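Local structure of vanadium-dependent haloperoxidase (Zobellia galactanivorans, 4CIT) at residues D200-H205 against T358-E363; N336-E341 against I423-A428; I326-E331 against E363-H368; D170-T175 against N207-F212. The protein binds vanadate and probably catalyses the peroxide-driven oxidation of halides, iodide in particular, as a vanadium-dependent haloperoxidase. One frame throughout, in Å; residues are numbered along the deposited sequence.

Contact 1 of 4, residues D200-H205 against T358-E363; sequences DGIEPH and TPPFPE. With VO4 (vanadate ion), chain F.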
# COMPACT_ATOMS: atom_id res chain seq x y z
N ASP A 200 -2.32 -18.78 -11.23
CA ASP A 200 -3.28 -19.13 -10.16
C ASP A 200 -3.53 -17.81 -9.35
O ASP A 200 -2.67 -16.91 -9.30
CB ASP A 200 -2.67 -20.09 -9.14
CG ASP A 200 -2.70 -21.56 -9.54
OD1 ASP A 200 -3.35 -21.94 -10.51
OD2 ASP A 200 -2.01 -22.34 -8.83
N GLY A 201 -4.69 -17.74 -8.74
CA GLY A 201 -5.05 -16.54 -8.02
C GLY A 201 -4.04 -16.18 -6.93
O GLY A 201 -3.64 -17.02 -6.11
N ILE A 202 -3.67 -14.92 -6.87
CA ILE A 202 -2.74 -14.42 -5.83
C ILE A 202 -3.38 -14.36 -4.48
O ILE A 202 -4.45 -13.77 -4.29
CB ILE A 202 -2.27 -12.98 -6.18
CG1 ILE A 202 -1.59 -13.04 -7.55
CG2 ILE A 202 -1.44 -12.33 -5.09
CD1 ILE A 202 -0.32 -13.84 -7.70
N GLU A 203 -2.68 -14.91 -3.50
CA GLU A 203 -3.03 -14.70 -2.06
C GLU A 203 -4.51 -14.98 -1.63
O GLU A 203 -5.14 -14.19 -1.01
CB GLU A 203 -2.49 -13.36 -1.49
CG GLU A 203 -0.99 -13.19 -1.54
CD GLU A 203 -0.19 -14.17 -0.65
OE1 GLU A 203 -0.72 -14.80 0.33
OE2 GLU A 203 1.02 -14.29 -0.88
N PRO A 204 -4.99 -16.17 -1.91
CA PRO A 204 -6.37 -16.55 -1.62
C PRO A 204 -6.71 -16.40 -0.16
O PRO A 204 -7.87 -16.21 0.23
CB PRO A 204 -6.45 -17.97 -2.19
CG PRO A 204 -4.97 -18.46 -2.19
CD PRO A 204 -4.20 -17.25 -2.57
N HIS A 205 -5.69 -16.61 0.68
CA HIS A 205 -5.83 -16.50 2.13
C HIS A 205 -5.32 -15.25 2.74
O HIS A 205 -5.06 -15.24 3.95
CB HIS A 205 -5.15 -17.75 2.83
CG HIS A 205 -5.69 -19.05 2.30
ND1 HIS A 205 -7.00 -19.41 2.48
CD2 HIS A 205 -5.13 -20.01 1.51
CE1 HIS A 205 -7.21 -20.58 1.89
NE2 HIS A 205 -6.09 -20.98 1.33
N THR A 358 -4.93 -8.39 -17.63
CA THR A 358 -5.76 -8.63 -16.47
C THR A 358 -4.92 -9.23 -15.38
O THR A 358 -4.19 -10.14 -15.65
CB THR A 358 -6.93 -9.60 -16.83
OG1 THR A 358 -7.69 -9.02 -17.93
CG2 THR A 358 -7.82 -9.73 -15.59
N PRO A 359 -4.95 -8.66 -14.16
CA PRO A 359 -4.25 -9.23 -13.07
C PRO A 359 -4.76 -10.55 -12.61
O PRO A 359 -5.94 -10.84 -12.70
CB PRO A 359 -4.39 -8.19 -11.99
CG PRO A 359 -4.75 -6.92 -12.69
CD PRO A 359 -5.61 -7.41 -13.78
N PRO A 360 -3.87 -11.39 -12.03
CA PRO A 360 -4.25 -12.74 -11.70
C PRO A 360 -4.94 -12.94 -10.39
O PRO A 360 -4.43 -13.59 -9.50
CB PRO A 360 -2.89 -13.48 -11.69
CG PRO A 360 -1.94 -12.44 -11.20
CD PRO A 360 -2.43 -11.12 -11.79
N PHE A 361 -6.16 -12.43 -10.26
CA PHE A 361 -6.95 -12.58 -9.08
C PHE A 361 -8.38 -12.18 -9.38
O PHE A 361 -8.61 -11.45 -10.41
CB PHE A 361 -6.40 -11.87 -7.83
CG PHE A 361 -5.76 -10.56 -8.08
CD1 PHE A 361 -6.52 -9.41 -8.15
CD2 PHE A 361 -4.40 -10.47 -8.21
CE1 PHE A 361 -5.96 -8.18 -8.31
CE2 PHE A 361 -3.79 -9.27 -8.41
CZ PHE A 361 -4.57 -8.10 -8.51
N PRO A 362 -9.34 -12.65 -8.57
CA PRO A 362 -10.73 -12.35 -8.84
C PRO A 362 -11.06 -10.85 -8.86
O PRO A 362 -10.30 -9.99 -8.37
CB PRO A 362 -11.49 -13.06 -7.73
CG PRO A 362 -10.60 -14.19 -7.40
CD PRO A 362 -9.26 -13.59 -7.46
N GLU A 363 -12.18 -10.55 -9.45
CA GLU A 363 -12.55 -9.20 -9.88
C GLU A 363 -13.10 -8.22 -8.81
O GLU A 363 -12.85 -7.00 -8.93
CB GLU A 363 -13.49 -9.30 -11.06
CG GLU A 363 -13.66 -8.01 -11.82
CD GLU A 363 -14.62 -7.04 -11.26
OE1 GLU A 363 -15.58 -7.41 -10.53
OE2 GLU A 363 -14.46 -5.85 -11.64
O4 VO4 F . -7.32 -5.55 -10.83
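Pro360 and Phe361 are the residues of 358-363 that meet Gly201 and Ile202. Just before them, Pro359 belongs to the vanadate side: its ring atom CG lies 3.5 Å from O4 of the vanadate (chain F), and its carbonyl accepts the N-H of Phe361. That bond closes an inverse gamma turn centred on Pro360, which turns the Pro360 carbonyl out to the other loop. Ile202 N donates to Pro360 O over 3.0 Å, with an N-H...O angle of 154°. The same oxygen receives a CA-H...O contact from Gly201 CA at 3.4 Å. Beside this polar link, CG1 of Ile202 touches Pro360 CG at 3.7 Å. CG1 stands anti to the carbonyl carbon (chi1 -59°), which also brings it to the edge of the Phe361 ring, in the ring plane, 3.9 Å from CD2. The Phe361 ring reaches O4 obliquely through CE1, while its backbone O receives Arg339 NE. Ile202 O is held in turn by Trp329 NE1 and Tyr333 OH. The arrangement is a proline-rich loop forming one wall of the vanadate pocket, backed by the loop 200-205.

Contact 2 of 4, residues N336-E341 against I423-A428; sequences NLIRPE and IHYRAA. With VO4 (vanadate ion), chain B; VO4 (vanadate ion), chain F; VO4 (vanadate ion), chain E; VO4 (vanadate ion), chain D.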
# COMPACT_ATOMS: atom_id res chain seq x y z
N ASN A 336 -15.42 -14.24 -5.70
CA ASN A 336 -14.67 -15.01 -6.67
C ASN A 336 -15.22 -14.84 -8.10
O ASN A 336 -15.61 -15.79 -8.75
CB ASN A 336 -14.67 -16.47 -6.23
CG ASN A 336 -13.70 -17.31 -7.04
OD1 ASN A 336 -12.60 -16.91 -7.38
ND2 ASN A 336 -14.11 -18.53 -7.29
N LEU A 337 -15.26 -13.58 -8.53
CA LEU A 337 -15.91 -13.16 -9.77
C LEU A 337 -15.02 -13.14 -10.97
O LEU A 337 -13.93 -12.60 -10.94
CB LEU A 337 -16.52 -11.79 -9.55
CG LEU A 337 -17.47 -11.30 -10.65
CD1 LEU A 337 -18.75 -12.15 -10.81
CD2 LEU A 337 -17.82 -9.81 -10.39
N ILE A 338 -15.56 -13.67 -12.08
CA ILE A 338 -14.88 -13.69 -13.36
C ILE A 338 -14.55 -12.30 -13.90
O ILE A 338 -15.31 -11.35 -13.69
CB ILE A 338 -15.86 -14.43 -14.31
CG1 ILE A 338 -15.17 -14.91 -15.59
CG2 ILE A 338 -17.11 -13.60 -14.57
CD1 ILE A 338 -16.01 -16.06 -16.24
N ARG A 339 -13.37 -12.16 -14.54
CA ARG A 339 -12.91 -10.95 -15.13
C ARG A 339 -13.56 -10.69 -16.48
O ARG A 339 -14.00 -11.63 -17.17
CB ARG A 339 -11.38 -11.00 -15.28
CG ARG A 339 -10.69 -10.97 -13.96
CD ARG A 339 -10.57 -9.52 -13.47
NE ARG A 339 -9.72 -9.46 -12.26
CZ ARG A 339 -9.07 -8.39 -11.84
NH1 ARG A 339 -9.24 -7.20 -12.40
NH2 ARG A 339 -8.35 -8.47 -10.72
N PRO A 340 -13.70 -9.40 -16.86
CA PRO A 340 -14.38 -9.00 -18.06
C PRO A 340 -13.88 -9.67 -19.36
O PRO A 340 -14.75 -10.12 -20.17
CB PRO A 340 -14.16 -7.48 -18.11
CG PRO A 340 -13.99 -7.06 -16.74
CD PRO A 340 -13.24 -8.22 -16.09
N GLU A 341 -12.56 -9.80 -19.55
CA GLU A 341 -12.08 -10.40 -20.80
C GLU A 341 -12.57 -11.82 -21.00
O GLU A 341 -12.82 -12.23 -22.15
CB GLU A 341 -10.55 -10.35 -20.93
CG GLU A 341 -9.76 -11.22 -20.00
CD GLU A 341 -8.29 -11.23 -20.46
OE1 GLU A 341 -7.91 -11.85 -21.50
OE2 GLU A 341 -7.51 -10.49 -19.88
N ILE A 423 -10.31 -4.13 -17.18
CA ILE A 423 -10.13 -5.23 -16.26
C ILE A 423 -11.09 -5.28 -15.06
O ILE A 423 -11.09 -6.22 -14.31
CB ILE A 423 -8.64 -5.39 -15.78
CG1 ILE A 423 -8.23 -4.26 -14.85
CG2 ILE A 423 -7.75 -5.58 -17.01
CD1 ILE A 423 -7.92 -2.96 -15.49
N HIS A 424 -11.84 -4.22 -14.84
CA HIS A 424 -12.90 -4.16 -13.81
C HIS A 424 -14.18 -3.69 -14.36
O HIS A 424 -14.22 -2.77 -15.18
CB HIS A 424 -12.49 -3.26 -12.61
CG HIS A 424 -11.54 -3.91 -11.64
ND1 HIS A 424 -11.85 -5.00 -10.87
CD2 HIS A 424 -10.22 -3.65 -11.39
CE1 HIS A 424 -10.80 -5.33 -10.13
NE2 HIS A 424 -9.80 -4.54 -10.44
N TYR A 425 -15.27 -4.21 -13.81
CA TYR A 425 -16.61 -3.65 -14.05
C TYR A 425 -16.86 -2.42 -13.15
O TYR A 425 -16.23 -2.25 -12.09
CB TYR A 425 -17.70 -4.69 -13.72
CG TYR A 425 -17.49 -6.10 -14.29
CD1 TYR A 425 -17.74 -6.39 -15.58
CD2 TYR A 425 -16.96 -7.08 -13.50
CE1 TYR A 425 -17.50 -7.69 -16.11
CE2 TYR A 425 -16.74 -8.37 -13.98
CZ TYR A 425 -16.99 -8.67 -15.30
OH TYR A 425 -16.70 -9.98 -15.67
N ARG A 426 -17.89 -1.65 -13.47
CA ARG A 426 -18.26 -0.51 -12.68
C ARG A 426 -18.44 -0.80 -11.21
O ARG A 426 -17.99 0.02 -10.34
CB ARG A 426 -19.50 0.21 -13.29
CG ARG A 426 -20.04 1.41 -12.48
CD ARG A 426 -21.27 1.94 -13.20
NE ARG A 426 -20.86 2.62 -14.42
CZ ARG A 426 -20.40 3.87 -14.51
NH1 ARG A 426 -20.39 4.66 -13.44
NH2 ARG A 426 -20.02 4.37 -15.70
N ALA A 427 -19.17 -1.86 -10.88
CA ALA A 427 -19.47 -2.15 -9.45
C ALA A 427 -18.22 -2.34 -8.62
O ALA A 427 -18.11 -1.81 -7.48
CB ALA A 427 -20.39 -3.31 -9.29
N ALA A 428 -17.23 -3.09 -9.17
CA ALA A 428 -15.98 -3.34 -8.44
C ALA A 428 -15.23 -2.06 -8.15
O ALA A 428 -14.66 -1.89 -7.07
CB ALA A 428 -15.09 -4.28 -9.26
V VO4 B . -7.80 -4.66 -9.62
O4 VO4 F . -7.32 -5.55 -10.83
O3 VO4 E . -8.46 -5.51 -8.28
O2 VO4 D . -7.96 -2.80 -9.54
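Arg339 and His424 meet at the vanadate, where oxygen O4 (chain F) takes two hydrogen bonds from Arg339 and a third from Arg418, while His424 binds the metal itself. Arg339 sends both terminal nitrogens to the oxygen, NH1 to O4 at 3.0 Å and NH2 to O4 at 3.1 Å; the donor of Arg418 is NH2. O4 lies at the guanidinium edge, near its plane. From the other segment His424 NE2 binds vanadium directly at 2.2 Å, and the vanadate oxygen O1 (chain C) stands almost diametrically across the metal, as expected for apical ligands of a trigonal bipyramid.

NH1 has a second task: it donates to Ile423 O over 2.8 Å, reaching the carbonyl from above its plane (42° out of it) while the oxygen stays near the guanidinium plane. The bend at chi2 (-83°) places CD beside that same carbonyl. NH1 also passes over one face of the His424 ring, offset toward the rim.

Away from the metal, Tyr425 packs against the turn into helix 340-347. Its hydroxyl donates to Ile338 O at 2.8 Å, and Pro340 CG sits over the ring face, 3.8 Å from the centroid, a CH-pi contact. Leu337 CD2 touches CE2 of the ring at 4.0 Å.

Glu363 OE2 bonds to both His424 ND1 and Tyr425 N, positioning the metal ligand from the second shell. Chemically, one segment supplies the metal ligand and the other a cationic group that probably offsets the negative charge of the vanadate oxygens.

Contact 3 of 4, residues I326-E331 against E363-H368; sequences ISCWDE and EYTSGH. With VO4 (vanadate ion), chain D; VO4 (vanadate ion), chain E; VO4 (vanadate ion), chain C.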
# COMPACT_ATOMS: atom_id res chain seq x y z
N ILE A 326 -6.37 -6.42 3.17
CA ILE A 326 -7.05 -7.54 3.80
C ILE A 326 -8.57 -7.50 3.51
O ILE A 326 -9.16 -8.50 3.11
CB ILE A 326 -6.82 -7.52 5.30
CG1 ILE A 326 -5.33 -7.81 5.51
CG2 ILE A 326 -7.70 -8.56 6.01
CD1 ILE A 326 -4.85 -7.70 6.95
N SER A 327 -9.17 -6.30 3.68
CA SER A 327 -10.60 -6.11 3.40
C SER A 327 -10.93 -6.44 1.92
O SER A 327 -11.93 -7.11 1.63
CB SER A 327 -10.98 -4.68 3.78
OG SER A 327 -12.36 -4.44 3.57
N CYS A 328 -10.11 -5.97 1.00
CA CYS A 328 -10.38 -6.16 -0.40
C CYS A 328 -10.19 -7.61 -0.82
O CYS A 328 -11.09 -8.21 -1.46
CB CYS A 328 -9.50 -5.25 -1.20
SG CYS A 328 -9.73 -5.48 -3.00
N TRP A 329 -9.08 -8.23 -0.42
CA TRP A 329 -8.83 -9.65 -0.69
C TRP A 329 -9.87 -10.60 -0.04
O TRP A 329 -10.24 -11.63 -0.61
CB TRP A 329 -7.41 -10.07 -0.36
CG TRP A 329 -6.56 -10.19 -1.57
CD1 TRP A 329 -6.00 -11.35 -2.08
CD2 TRP A 329 -6.23 -9.14 -2.53
NE1 TRP A 329 -5.38 -11.10 -3.26
CE2 TRP A 329 -5.46 -9.75 -3.55
CE3 TRP A 329 -6.48 -7.79 -2.59
CZ2 TRP A 329 -4.95 -9.03 -4.61
CZ3 TRP A 329 -5.98 -7.08 -3.64
CH2 TRP A 329 -5.27 -7.69 -4.66
N ASP A 330 -10.37 -10.24 1.13
CA ASP A 330 -11.51 -10.90 1.78
C ASP A 330 -12.70 -10.97 0.82
O ASP A 330 -13.34 -12.04 0.62
CB ASP A 330 -11.91 -10.19 3.13
CG ASP A 330 -13.03 -10.86 3.84
OD1 ASP A 330 -12.80 -12.06 4.23
OD2 ASP A 330 -14.16 -10.31 3.88
N GLU A 331 -13.04 -9.83 0.23
CA GLU A 331 -14.15 -9.83 -0.68
C GLU A 331 -13.82 -10.54 -1.99
O GLU A 331 -14.69 -11.27 -2.58
CB GLU A 331 -14.58 -8.40 -1.01
CG GLU A 331 -15.79 -8.30 -1.95
CD GLU A 331 -16.97 -9.12 -1.50
OE1 GLU A 331 -17.19 -9.33 -0.29
OE2 GLU A 331 -17.69 -9.66 -2.39
N GLU A 363 -12.18 -10.55 -9.45
CA GLU A 363 -12.55 -9.20 -9.88
C GLU A 363 -13.10 -8.22 -8.81
O GLU A 363 -12.85 -7.00 -8.93
CB GLU A 363 -13.49 -9.30 -11.06
CG GLU A 363 -13.66 -8.01 -11.82
CD GLU A 363 -14.62 -7.04 -11.26
OE1 GLU A 363 -15.58 -7.41 -10.53
OE2 GLU A 363 -14.46 -5.85 -11.64
N TYR A 364 -13.81 -8.69 -7.80
CA TYR A 364 -14.67 -7.77 -7.03
C TYR A 364 -14.27 -7.82 -5.56
O TYR A 364 -14.26 -8.88 -5.02
CB TYR A 364 -16.13 -8.21 -7.17
CG TYR A 364 -17.15 -7.33 -6.49
CD1 TYR A 364 -17.65 -6.21 -7.07
CD2 TYR A 364 -17.59 -7.65 -5.19
CE1 TYR A 364 -18.62 -5.44 -6.43
CE2 TYR A 364 -18.54 -6.91 -4.55
CZ TYR A 364 -19.05 -5.81 -5.16
OH TYR A 364 -20.03 -5.08 -4.57
N THR A 365 -13.99 -6.74 -4.89
CA THR A 365 -13.90 -5.36 -5.40
C THR A 365 -12.48 -5.08 -5.91
O THR A 365 -11.56 -5.92 -5.77
CB THR A 365 -14.21 -4.38 -4.24
OG1 THR A 365 -13.46 -4.84 -3.10
CG2 THR A 365 -15.71 -4.28 -3.98
N SER A 366 -12.27 -3.94 -6.58
CA SER A 366 -11.00 -3.54 -7.17
C SER A 366 -10.00 -3.07 -6.11
O SER A 366 -10.35 -2.19 -5.31
CB SER A 366 -11.23 -2.38 -8.12
OG SER A 366 -10.00 -1.65 -8.37
N GLY A 367 -8.82 -3.72 -6.07
CA GLY A 367 -7.77 -3.34 -5.21
C GLY A 367 -7.33 -1.90 -5.33
O GLY A 367 -7.15 -1.19 -4.32
N HIS A 368 -7.15 -1.45 -6.56
CA HIS A 368 -6.82 -0.08 -6.78
C HIS A 368 -7.82 0.83 -6.13
O HIS A 368 -7.48 1.89 -5.53
CB HIS A 368 -6.76 0.26 -8.27
CG HIS A 368 -5.55 -0.20 -8.96
ND1 HIS A 368 -5.29 -1.53 -9.19
CD2 HIS A 368 -4.55 0.51 -9.57
CE1 HIS A 368 -4.12 -1.62 -9.82
NE2 HIS A 368 -3.70 -0.40 -10.12
O2 VO4 D . -7.96 -2.80 -9.54
O3 VO4 E . -8.46 -5.51 -8.28
O1 VO4 C . -5.76 -4.56 -8.64
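Cys328 turns its sulfur onto the backbone of 365-367: SG, anti to the backbone N (chi1 178°), lies 3.3 Å from Thr365 O and 3.6 Å from Gly367 CA. One turn later on helix 307-335, Glu331 projects onto the same loop. Its CG is also anti to the backbone N, and a bend at chi2 (51°) places CD so that the carboxylate stands at the edge of the Tyr364 ring, with OE2 3.4 Å from CD2. Carboxylate and ring planes are nearly perpendicular, 88° apart; the other oxygen, OE1, forms a salt bridge with Arg334. Tyr364 hydrogen-bonds through OH to Val223 O, and one face of its ring is covered over the centre by Thr365 CG2. The peptide bond between these two residues is cis.

The loop then runs into the vanadate site of the PAP2-type fold, where Ser366 is the N-cap of helix 367-383. Its OG, anti to the backbone N, donates to vanadate O2 (chain D) at 2.6 Å. Gly367 N follows with a bond to O3 (chain E) of 2.9 Å. His368 swings ND1 between two oxygens, 3.0 Å from O2 (chain D) and 3.1 Å from O1 (chain C), with O1 near the ring plane; on the far side of the ring NE2 is hydrogen-bonded to Trp266 O. Lys332, the residue after Glu331, donates through NZ to Thr365 O.

Contact 4 of 4, residues D170-T175 against N207-F212; sequences DNYAQT and NKIRPF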
# COMPACT_ATOMS: atom_id res chain seq x y z
N ASP A 170 1.46 -12.77 13.12
CA ASP A 170 0.35 -12.24 12.32
C ASP A 170 -0.23 -13.24 11.29
O ASP A 170 -1.07 -12.90 10.48
CB ASP A 170 0.76 -10.96 11.61
CG ASP A 170 1.60 -11.17 10.37
OD1 ASP A 170 2.16 -12.24 10.11
OD2 ASP A 170 1.74 -10.14 9.65
N ASN A 171 0.20 -14.47 11.34
CA ASN A 171 -0.30 -15.53 10.44
C ASN A 171 0.24 -15.58 9.06
O ASN A 171 -0.08 -16.51 8.28
CB ASN A 171 -1.83 -15.63 10.43
CG ASN A 171 -2.32 -17.09 10.30
OD1 ASN A 171 -1.78 -18.01 10.94
ND2 ASN A 171 -3.42 -17.28 9.64
N TYR A 172 1.13 -14.65 8.72
CA TYR A 172 1.71 -14.67 7.37
C TYR A 172 2.49 -15.98 7.18
O TYR A 172 2.42 -16.63 6.16
CB TYR A 172 2.66 -13.52 7.19
CG TYR A 172 3.41 -13.48 5.91
CD1 TYR A 172 2.77 -13.07 4.76
CD2 TYR A 172 4.76 -13.82 5.84
CE1 TYR A 172 3.42 -13.02 3.55
CE2 TYR A 172 5.46 -13.76 4.61
CZ TYR A 172 4.75 -13.41 3.46
OH TYR A 172 5.33 -13.34 2.23
N ALA A 173 3.28 -16.33 8.19
CA ALA A 173 4.19 -17.51 7.96
C ALA A 173 3.30 -18.74 7.70
O ALA A 173 3.66 -19.55 6.88
CB ALA A 173 5.05 -17.81 9.16
N GLN A 174 2.25 -18.88 8.44
CA GLN A 174 1.37 -20.04 8.36
C GLN A 174 0.63 -20.08 7.08
O GLN A 174 0.35 -21.16 6.58
CB GLN A 174 0.38 -20.09 9.50
CG GLN A 174 1.03 -20.44 10.82
CD GLN A 174 1.72 -19.29 11.51
OE1 GLN A 174 1.76 -18.13 11.04
NE2 GLN A 174 2.38 -19.63 12.60
N THR A 175 0.26 -18.92 6.52
CA THR A 175 -0.46 -18.96 5.26
C THR A 175 0.43 -19.27 4.06
O THR A 175 -0.08 -19.56 2.98
CB THR A 175 -1.19 -17.61 4.98
OG1 THR A 175 -0.21 -16.58 4.97
CG2 THR A 175 -2.32 -17.37 5.91
N ASN A 207 -7.08 -12.90 3.64
CA ASN A 207 -8.01 -12.64 4.70
C ASN A 207 -7.73 -13.32 6.02
O ASN A 207 -8.46 -13.07 6.99
CB ASN A 207 -9.44 -12.80 4.22
CG ASN A 207 -9.82 -14.18 3.96
OD1 ASN A 207 -8.95 -15.08 3.92
ND2 ASN A 207 -11.15 -14.40 3.73
N LYS A 208 -6.71 -14.17 6.05
CA LYS A 208 -6.32 -14.84 7.30
C LYS A 208 -5.14 -14.19 7.99
O LYS A 208 -4.72 -14.67 9.04
CB LYS A 208 -6.00 -16.29 7.02
CG LYS A 208 -7.13 -17.05 6.42
CD LYS A 208 -8.29 -17.21 7.30
CE LYS A 208 -9.39 -18.07 6.62
NZ LYS A 208 -10.71 -17.34 6.67
N ILE A 209 -4.65 -13.08 7.45
CA ILE A 209 -3.56 -12.29 8.09
C ILE A 209 -4.23 -11.47 9.20
O ILE A 209 -5.34 -10.95 9.05
CB ILE A 209 -2.94 -11.35 7.03
CG1 ILE A 209 -2.35 -12.16 5.83
CG2 ILE A 209 -1.88 -10.49 7.75
CD1 ILE A 209 -1.23 -13.09 6.24
N ARG A 210 -3.57 -11.31 10.34
CA ARG A 210 -4.02 -10.41 11.38
C ARG A 210 -4.14 -8.99 10.92
O ARG A 210 -3.14 -8.38 10.55
CB ARG A 210 -3.02 -10.47 12.53
CG ARG A 210 -3.46 -9.69 13.80
CD ARG A 210 -2.38 -9.61 14.82
NE ARG A 210 -1.16 -8.98 14.28
CZ ARG A 210 0.06 -9.20 14.69
NH1 ARG A 210 0.32 -10.02 15.69
NH2 ARG A 210 1.03 -8.54 14.16
N PRO A 211 -5.34 -8.40 10.96
CA PRO A 211 -5.38 -6.99 10.63
C PRO A 211 -4.77 -6.09 11.72
O PRO A 211 -4.66 -6.50 12.91
CB PRO A 211 -6.87 -6.69 10.52
CG PRO A 211 -7.60 -7.93 10.77
CD PRO A 211 -6.64 -8.94 11.35
N PHE A 212 -4.26 -4.93 11.35
CA PHE A 212 -3.76 -3.97 12.36
C PHE A 212 -4.81 -3.30 13.20
O PHE A 212 -4.64 -3.15 14.42
CB PHE A 212 -2.95 -2.87 11.63
CG PHE A 212 -1.62 -3.33 11.12
CD1 PHE A 212 -0.55 -3.56 11.99
CD2 PHE A 212 -1.42 -3.60 9.78
CE1 PHE A 212 0.69 -3.94 11.47
CE2 PHE A 212 -0.19 -4.07 9.28
CZ PHE A 212 0.90 -4.15 10.15
O HOH W 1 -0.44 -7.88 9.02
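An Asx turn at Asp170, leading into a short, weakly bonded helix at about 172-175, is the element that receives Ile209 and Arg210 of the loop 207-212. Asp170 OD1 accepts the backbone N-H of Tyr172 at 3.0 Å, met from above the carboxylate plane. The Asp170 carbonyl is directed across the contact: Arg210 N donates to Asp170 O over 3.0 Å and nearly straight, with 172° at the hydrogen. One residue on, the Asn171 amide ND2 donates to Lys208 O at 3.0 Å, with the acceptor close to the amide plane. Two hydrogen bonds from neighbouring residues thus fix how the loops lie against each other.

Between them Ile209 supplies the apolar part. Its CD1 reaches Tyr172 CA at 3.5 Å and stands near the plane of the Tyr172 ring, at its edge, while also approaching the hydroxyl of Thr175. Arg210 lays its guanidinium over Asp170, CB lying over one face and 3.5 Å from NH2. This group does not pair with the Asp170 carboxylate; it bonds through NH1 to Trp166 O and forms a cation-pi contact with the Trp166 ring. Asp170 OD2 is instead held by Arg64 and Tyr68 of helix 59-80. A water completes the bridge, donating to Asp170 OD2 at 3.2 Å and to Arg210 O at 3.1 Å. Far from the vanadate, this is the packing of an Asx turn against a loop, set between helix 59-80, which Tyr172 touches, and helix 307-335, which Ile209 touches.

Following the chain from the N terminus, contact 4 opens at 170-175 and closes a short loop of 31 residues at 207-212. Before it closes, contact 1 opens at 200-205, so the two cross, and its 152-residue span ends only at 358-363. Contact 3 (326-331 to 363-368) and contact 2 (336-341 to 423-428) both begin inside that span and end beyond it; they also cross each other, and none of the four is nested. Contacts 1, 2 and 3 converge on the vanadate and are joined through Glu363, tying helix 307-335 to the loops that start helices 340-347, 367-383 and 426-446. Contact 4 reaches contact 3 through Asn207 and Asp330.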